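Local coordinates for putative uncharacterized protein (Mycobacterium avium, PDB 2Z6V) that is of unknown function but, as a sulfotransferase family member, probably transfers sulfo groups from the donor PAPS, and here holds a palmitic acid molecule, at residues 190-202 with 216-230. Sequence-based numbering, arbitrary orientation.
Sequences EDMFIHNQDFKGL and WLFDEADMSSTYEYQ. With PLM (palmitic acid), chain C.
H195 lies opposite T226, with their CA atoms 6.0 Å apart, where the short helix 192-195 meets helix 224-238; further on, the loop at K200 passes L217 of helix 212-219. The H195 ring is held on several sides. T226 CG2 sits over one face, 3.6 Å from the ring centroid, a CH-pi contact. The ring edge at CE1 points at the face of Y227, an edge-to-face pair with planes at 76°. H195 NE2 donates in its ring plane to Q230 OE1 at 2.8 Å, but NE2 lies well above the plane of the Q230 amide, not on a lone pair of OE1. The hydroxyl of Y227 bonds H252, which also bonds D191 and so ties the two segments together from outside. T226 divides its two branches: with OG1 anti to the carbonyl carbon (chi1 -49°), CG2 goes to the ring and OG1 to D198. D198 OD2 takes two bonds, from T226 OG1 at 2.8 Å on its anti lone pair and from S225 OG on its syn side. D198 OD1 forms a salt bridge with R87 of helix 70-96. In this sulfotransferase-family chain, built around a parallel five-stranded sheet, the contact joins the loop-rich segment 190-202, which also lines the bound palmitic acid, to helices 212-219 and 224-238. K200 runs extended past T226, and its NZ donates to D222 O and to S225 OG, both at 2.8 Å. D222 OD1 in turn caps the next helix, accepting from S224 N. L217 CD1 packs on K200 CA at 3.4 Å. At the other end, Y229 OH donates to Q197 OE1 at 2.7 Å, with ring and amide planes 75° apart.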
loop_
_atom_site.group_PDB
_atom_site.type_symbol
_atom_site.label_atom_id
_atom_site.label_comp_id
_atom_site.label_asym_id
_atom_site.label_seq_id
_atom_site.Cartn_x
_atom_site.Cartn_y
_atom_site.Cartn_z
ATOM N N GLU A 190 1.906 -0.116 -3.815
ATOM C CA GLU A 190 1.038 -0.947 -2.979
ATOM C C GLU A 190 -0.394 -1.046 -3.484
ATOM O O GLU A 190 -0.879 -0.160 -4.188
ATOM C CB GLU A 190 0.999 -0.430 -1.542
ATOM C CG GLU A 190 2.194 -0.811 -0.741
ATOM C CD GLU A 190 3.202 0.299 -0.641
ATOM O OE1 GLU A 190 3.449 0.993 -1.662
ATOM O OE2 GLU A 190 3.758 0.462 0.471
ATOM N N ASP A 191 -1.067 -2.129 -3.108
ATOM C CA ASP A 191 -2.443 -2.334 -3.514
ATOM C C ASP A 191 -3.296 -1.296 -2.806
ATOM O O ASP A 191 -4.484 -1.140 -3.102
ATOM C CB ASP A 191 -2.918 -3.740 -3.148
ATOM C CG ASP A 191 -2.112 -4.827 -3.836
ATOM O OD1 ASP A 191 -1.680 -4.603 -4.990
ATOM O OD2 ASP A 191 -1.919 -5.907 -3.234
ATOM N N MET A 192 -2.673 -0.581 -1.876
ATOM C CA MET A 192 -3.349 0.459 -1.117
ATOM C C MET A 192 -3.978 1.470 -2.063
ATOM O O MET A 192 -5.074 1.969 -1.812
ATOM C CB MET A 192 -2.351 1.167 -0.197
ATOM C CG MET A 192 -2.950 2.254 0.679
ATOM S SD MET A 192 -4.305 1.662 1.710
ATOM C CE MET A 192 -3.459 0.884 3.018
ATOM N N PHE A 193 -3.297 1.744 -3.170
ATOM C CA PHE A 193 -3.802 2.711 -4.133
ATOM C C PHE A 193 -4.863 2.194 -5.083
ATOM O O PHE A 193 -5.249 2.884 -6.022
ATOM C CB PHE A 193 -2.629 3.342 -4.871
ATOM C CG PHE A 193 -1.627 3.932 -3.937
ATOM C CD1 PHE A 193 -1.985 4.992 -3.113
ATOM C CD2 PHE A 193 -0.375 3.340 -3.773
ATOM C CE1 PHE A 193 -1.118 5.449 -2.125
ATOM C CE2 PHE A 193 0.499 3.786 -2.792
ATOM C CZ PHE A 193 0.127 4.843 -1.960
ATOM N N ILE A 194 -5.311 0.963 -4.844
ATOM C CA ILE A 194 -6.417 0.380 -5.590
ATOM C C ILE A 194 -7.521 0.417 -4.537
ATOM O O ILE A 194 -8.623 0.899 -4.784
ATOM C CB ILE A 194 -6.172 -1.087 -6.000
ATOM C CG1 ILE A 194 -5.385 -1.142 -7.311
ATOM C CG2 ILE A 194 -7.507 -1.809 -6.184
ATOM C CD1 ILE A 194 -5.033 -2.541 -7.713
ATOM N N HIS A 195 -7.173 -0.057 -3.343
ATOM C CA HIS A 195 -8.078 -0.106 -2.204
ATOM C C HIS A 195 -8.682 1.242 -1.783
ATOM O O HIS A 195 -9.864 1.324 -1.484
ATOM C CB HIS A 195 -7.365 -0.734 -0.992
ATOM C CG HIS A 195 -7.146 -2.213 -1.107
ATOM N ND1 HIS A 195 -6.956 -3.022 -0.007
ATOM C CD2 HIS A 195 -7.063 -3.024 -2.187
ATOM C CE1 HIS A 195 -6.765 -4.268 -0.403
ATOM N NE2 HIS A 195 -6.823 -4.295 -1.722
ATOM N N ASN A 196 -7.876 2.294 -1.737
ATOM C CA ASN A 196 -8.395 3.590 -1.332
ATOM C C ASN A 196 -9.502 4.056 -2.274
ATOM O O ASN A 196 -10.274 4.960 -1.937
ATOM C CB ASN A 196 -7.264 4.624 -1.249
ATOM C CG ASN A 196 -6.726 5.014 -2.606
ATOM O OD1 ASN A 196 -7.003 4.354 -3.613
ATOM N ND2 ASN A 196 -5.939 6.085 -2.645
ATOM N N GLN A 197 -9.602 3.422 -3.442
ATOM C CA GLN A 197 -10.644 3.764 -4.412
ATOM C C GLN A 197 -11.998 3.207 -3.964
ATOM O O GLN A 197 -13.033 3.458 -4.594
ATOM C CB GLN A 197 -10.298 3.218 -5.796
ATOM C CG GLN A 197 -9.145 3.931 -6.488
ATOM C CD GLN A 197 -8.696 3.223 -7.751
ATOM O OE1 GLN A 197 -9.515 2.842 -8.592
ATOM N NE2 GLN A 197 -7.388 3.043 -7.893
ATOM N N ASP A 198 -11.987 2.430 -2.886
ATOM C CA ASP A 198 -13.221 1.891 -2.344
ATOM C C ASP A 198 -13.351 2.462 -0.939
ATOM O O ASP A 198 -14.208 2.060 -0.152
ATOM C CB ASP A 198 -13.186 0.363 -2.306
ATOM C CG ASP A 198 -14.519 -0.239 -1.866
ATOM O OD1 ASP A 198 -15.569 0.140 -2.447
ATOM O OD2 ASP A 198 -14.515 -1.087 -0.943
ATOM N N PHE A 199 -12.476 3.414 -0.640
ATOM C CA PHE A 199 -12.443 4.088 0.651
ATOM C C PHE A 199 -12.445 3.165 1.866
ATOM O O PHE A 199 -13.125 3.405 2.864
ATOM C CB PHE A 199 -13.572 5.117 0.707
ATOM C CG PHE A 199 -13.460 6.152 -0.373
ATOM C CD1 PHE A 199 -14.123 5.990 -1.586
ATOM C CD2 PHE A 199 -12.600 7.242 -0.220
ATOM C CE1 PHE A 199 -13.928 6.889 -2.629
ATOM C CE2 PHE A 199 -12.395 8.149 -1.262
ATOM C CZ PHE A 199 -13.058 7.973 -2.467
ATOM N N LYS A 200 -11.644 2.111 1.748
ATOM C CA LYS A 200 -11.436 1.112 2.791
ATOM C C LYS A 200 -9.955 0.739 2.683
ATOM O O LYS A 200 -9.592 -0.387 2.309
ATOM C CB LYS A 200 -12.309 -0.117 2.555
ATOM C CG LYS A 200 -13.794 0.143 2.702
ATOM C CD LYS A 200 -14.566 -1.152 2.550
ATOM C CE LYS A 200 -16.054 -0.935 2.575
ATOM N NZ LYS A 200 -16.734 -2.189 2.175
ATOM N N GLY A 201 -9.120 1.730 2.979
ATOM C CA GLY A 201 -7.680 1.575 2.929
ATOM C C GLY A 201 -7.076 2.378 4.064
ATOM O O GLY A 201 -7.469 3.520 4.328
ATOM N N LEU A 202 -6.113 1.780 4.745
ATOM C CA LEU A 202 -5.481 2.421 5.876
ATOM C C LEU A 202 -4.767 3.740 5.553
ATOM O O LEU A 202 -4.476 4.512 6.458
ATOM C CB LEU A 202 -4.504 1.433 6.518
ATOM C CG LEU A 202 -3.866 1.772 7.863
ATOM C CD1 LEU A 202 -4.948 2.065 8.904
ATOM C CD2 LEU A 202 -2.990 0.601 8.296
ATOM N N TRP A 216 -12.872 2.029 12.369
ATOM C CA TRP A 216 -13.999 1.548 11.587
ATOM C C TRP A 216 -13.497 0.505 10.616
ATOM O O TRP A 216 -14.082 -0.572 10.470
ATOM C CB TRP A 216 -14.632 2.685 10.791
ATOM C CG TRP A 216 -15.607 2.200 9.749
ATOM C CD1 TRP A 216 -16.868 1.711 9.966
ATOM C CD2 TRP A 216 -15.389 2.131 8.329
ATOM N NE1 TRP A 216 -17.446 1.343 8.771
ATOM C CE2 TRP A 216 -16.564 1.590 7.751
ATOM C CE3 TRP A 216 -14.318 2.476 7.490
ATOM C CZ2 TRP A 216 -16.699 1.385 6.368
ATOM C CZ3 TRP A 216 -14.449 2.276 6.114
ATOM C CH2 TRP A 216 -15.636 1.733 5.569
ATOM N N LEU A 217 -12.394 0.846 9.961
ATOM C CA LEU A 217 -11.777 -0.012 8.966
ATOM C C LEU A 217 -11.398 -1.378 9.514
ATOM O O LEU A 217 -11.742 -2.399 8.930
ATOM C CB LEU A 217 -10.533 0.671 8.393
ATOM C CG LEU A 217 -9.888 -0.028 7.195
ATOM C CD1 LEU A 217 -10.839 -0.007 5.999
ATOM C CD2 LEU A 217 -8.582 0.665 6.862
ATOM N N PHE A 218 -10.698 -1.387 10.638
ATOM C CA PHE A 218 -10.243 -2.625 11.254
ATOM C C PHE A 218 -11.317 -3.445 11.970
ATOM O O PHE A 218 -11.304 -4.673 11.903
ATOM C CB PHE A 218 -9.117 -2.317 12.248
ATOM C CG PHE A 218 -7.793 -2.018 11.606
ATOM C CD1 PHE A 218 -7.717 -1.542 10.304
ATOM C CD2 PHE A 218 -6.615 -2.191 12.321
ATOM C CE1 PHE A 218 -6.476 -1.242 9.721
ATOM C CE2 PHE A 218 -5.369 -1.893 11.750
ATOM C CZ PHE A 218 -5.301 -1.418 10.447
ATOM N N ASP A 219 -12.246 -2.774 12.650
ATOM C CA ASP A 219 -13.277 -3.476 13.415
ATOM C C ASP A 219 -14.680 -3.585 12.835
ATOM O O ASP A 219 -15.468 -4.398 13.315
ATOM C CB ASP A 219 -13.386 -2.870 14.819
ATOM C CG ASP A 219 -12.067 -2.898 15.575
ATOM O OD1 ASP A 219 -11.280 -3.855 15.378
ATOM O OD2 ASP A 219 -11.823 -1.971 16.377
ATOM N N GLU A 220 -15.000 -2.794 11.815
ATOM C CA GLU A 220 -16.346 -2.835 11.246
ATOM C C GLU A 220 -16.443 -3.060 9.748
ATOM O O GLU A 220 -17.246 -3.866 9.283
ATOM C CB GLU A 220 -17.089 -1.544 11.576
ATOM C CG GLU A 220 -17.462 -1.382 13.031
ATOM C CD GLU A 220 -18.138 -0.047 13.290
ATOM O OE1 GLU A 220 -17.432 0.986 13.349
ATOM O OE2 GLU A 220 -19.383 -0.029 13.417
ATOM N N ALA A 221 -15.640 -2.328 8.990
ATOM C CA ALA A 221 -15.667 -2.435 7.539
ATOM C C ALA A 221 -15.614 -3.867 7.008
ATOM O O ALA A 221 -14.801 -4.688 7.444
ATOM C CB ALA A 221 -14.526 -1.618 6.939
ATOM N N ASP A 222 -16.507 -4.156 6.069
ATOM C CA ASP A 222 -16.547 -5.459 5.428
ATOM C C ASP A 222 -15.548 -5.274 4.302
ATOM O O ASP A 222 -15.774 -4.471 3.399
ATOM C CB ASP A 222 -17.932 -5.722 4.851
ATOM C CG ASP A 222 -18.042 -7.086 4.208
ATOM O OD1 ASP A 222 -17.150 -7.451 3.413
ATOM O OD2 ASP A 222 -19.032 -7.791 4.492
ATOM N N MET A 223 -14.448 -6.010 4.339
ATOM C CA MET A 223 -13.423 -5.842 3.319
ATOM C C MET A 223 -13.613 -6.598 2.001
ATOM O O MET A 223 -12.799 -6.464 1.081
ATOM C CB MET A 223 -12.061 -6.178 3.927
ATOM C CG MET A 223 -11.679 -5.289 5.114
ATOM S SD MET A 223 -11.586 -3.523 4.698
ATOM C CE MET A 223 -10.258 -3.550 3.488
ATOM N N SER A 224 -14.694 -7.359 1.886
ATOM C CA SER A 224 -14.930 -8.132 0.674
ATOM C C SER A 224 -15.091 -7.287 -0.588
ATOM O O SER A 224 -14.518 -7.608 -1.629
ATOM C CB SER A 224 -16.146 -9.059 0.853
ATOM O OG SER A 224 -17.359 -8.332 0.961
ATOM N N SER A 225 -15.870 -6.213 -0.511
ATOM C CA SER A 225 -16.064 -5.363 -1.683
ATOM C C SER A 225 -14.716 -4.887 -2.224
ATOM O O SER A 225 -14.501 -4.822 -3.436
ATOM C CB SER A 225 -16.926 -4.147 -1.326
ATOM O OG SER A 225 -16.329 -3.364 -0.300
ATOM N N THR A 226 -13.806 -4.571 -1.307
ATOM C CA THR A 226 -12.487 -4.073 -1.661
ATOM C C THR A 226 -11.612 -5.100 -2.371
ATOM O O THR A 226 -11.066 -4.828 -3.444
ATOM C CB THR A 226 -11.747 -3.585 -0.414
ATOM O OG1 THR A 226 -12.606 -2.708 0.333
ATOM C CG2 THR A 226 -10.471 -2.861 -0.816
ATOM N N TYR A 227 -11.467 -6.278 -1.775
ATOM C CA TYR A 227 -10.648 -7.295 -2.408
ATOM C C TYR A 227 -11.269 -7.760 -3.709
ATOM O O TYR A 227 -10.552 -8.076 -4.660
ATOM C CB TYR A 227 -10.391 -8.469 -1.457
ATOM C CG TYR A 227 -9.271 -8.170 -0.490
ATOM C CD1 TYR A 227 -9.514 -7.484 0.696
ATOM C CD2 TYR A 227 -7.948 -8.475 -0.816
ATOM C CE1 TYR A 227 -8.461 -7.097 1.532
ATOM C CE2 TYR A 227 -6.891 -8.095 0.007
ATOM C CZ TYR A 227 -7.154 -7.403 1.177
ATOM O OH TYR A 227 -6.112 -6.994 1.982
ATOM N N GLU A 228 -12.597 -7.774 -3.770
ATOM C CA GLU A 228 -13.271 -8.187 -4.994
ATOM C C GLU A 228 -12.996 -7.147 -6.060
ATOM O O GLU A 228 -12.882 -7.472 -7.243
ATOM C CB GLU A 228 -14.771 -8.325 -4.762
ATOM C CG GLU A 228 -15.179 -9.679 -4.210
ATOM C CD GLU A 228 -16.501 -9.623 -3.482
ATOM O OE1 GLU A 228 -17.415 -8.931 -3.991
ATOM O OE2 GLU A 228 -16.624 -10.270 -2.411
ATOM N N TYR A 229 -12.884 -5.892 -5.634
ATOM C CA TYR A 229 -12.581 -4.812 -6.557
ATOM C C TYR A 229 -11.133 -4.978 -7.044
ATOM O O TYR A 229 -10.839 -4.832 -8.236
ATOM C CB TYR A 229 -12.747 -3.456 -5.867
ATOM C CG TYR A 229 -12.385 -2.279 -6.752
ATOM C CD1 TYR A 229 -13.035 -2.073 -7.971
ATOM C CD2 TYR A 229 -11.363 -1.393 -6.391
ATOM C CE1 TYR A 229 -12.675 -1.024 -8.810
ATOM C CE2 TYR A 229 -10.998 -0.340 -7.223
ATOM C CZ TYR A 229 -11.656 -0.164 -8.435
ATOM O OH TYR A 229 -11.292 0.867 -9.274
ATOM N N GLN A 230 -10.227 -5.306 -6.131
ATOM C CA GLN A 230 -8.839 -5.468 -6.539
ATOM C C GLN A 230 -8.708 -6.503 -7.646
ATOM O O GLN A 230 -7.999 -6.274 -8.627
ATOM C CB GLN A 230 -7.948 -5.869 -5.368
ATOM C CG GLN A 230 -6.485 -5.801 -5.733
ATOM C CD GLN A 230 -5.583 -6.301 -4.638
ATOM O OE1 GLN A 230 -5.965 -6.321 -3.466
ATOM N NE2 GLN A 230 -4.364 -6.690 -5.005
HETATM C C1 PLM C . -2.481 5.426 8.548
HETATM O O1 PLM C . -3.031 5.479 9.669
HETATM O O2 PLM C . -2.930 5.912 7.487
HETATM C C2 PLM C . -1.133 4.705 8.453
HETATM C C3 PLM C . -1.191 3.332 9.125
HETATM C C4 PLM C . 0.099 2.531 8.932
HETATM C C5 PLM C . 0.385 2.266 7.451
HETATM C C6 PLM C . 1.032 3.474 6.771
HETATM C C7 PLM C . 1.012 3.300 5.252
HETATM C C8 PLM C . -0.402 3.498 4.704
HETATM C C9 PLM C . -0.685 2.484 3.596
HETATM C CA PLM C . 0.415 2.496 2.532
HETATM C CB PLM C . 0.417 1.198 1.719
HETATM C CC PLM C . 0.548 -0.002 2.657
HETATM C CD PLM C . -0.800 -0.346 3.295
HETATM C CE PLM C . -0.644 -1.156 4.584
HETATM C CF PLM C . 0.057 -0.314 5.653
HETATM C CG PLM C . 0.105 -1.032 7.002
HETATM O O HOH W 1 -18.395 -2.218 5.195
#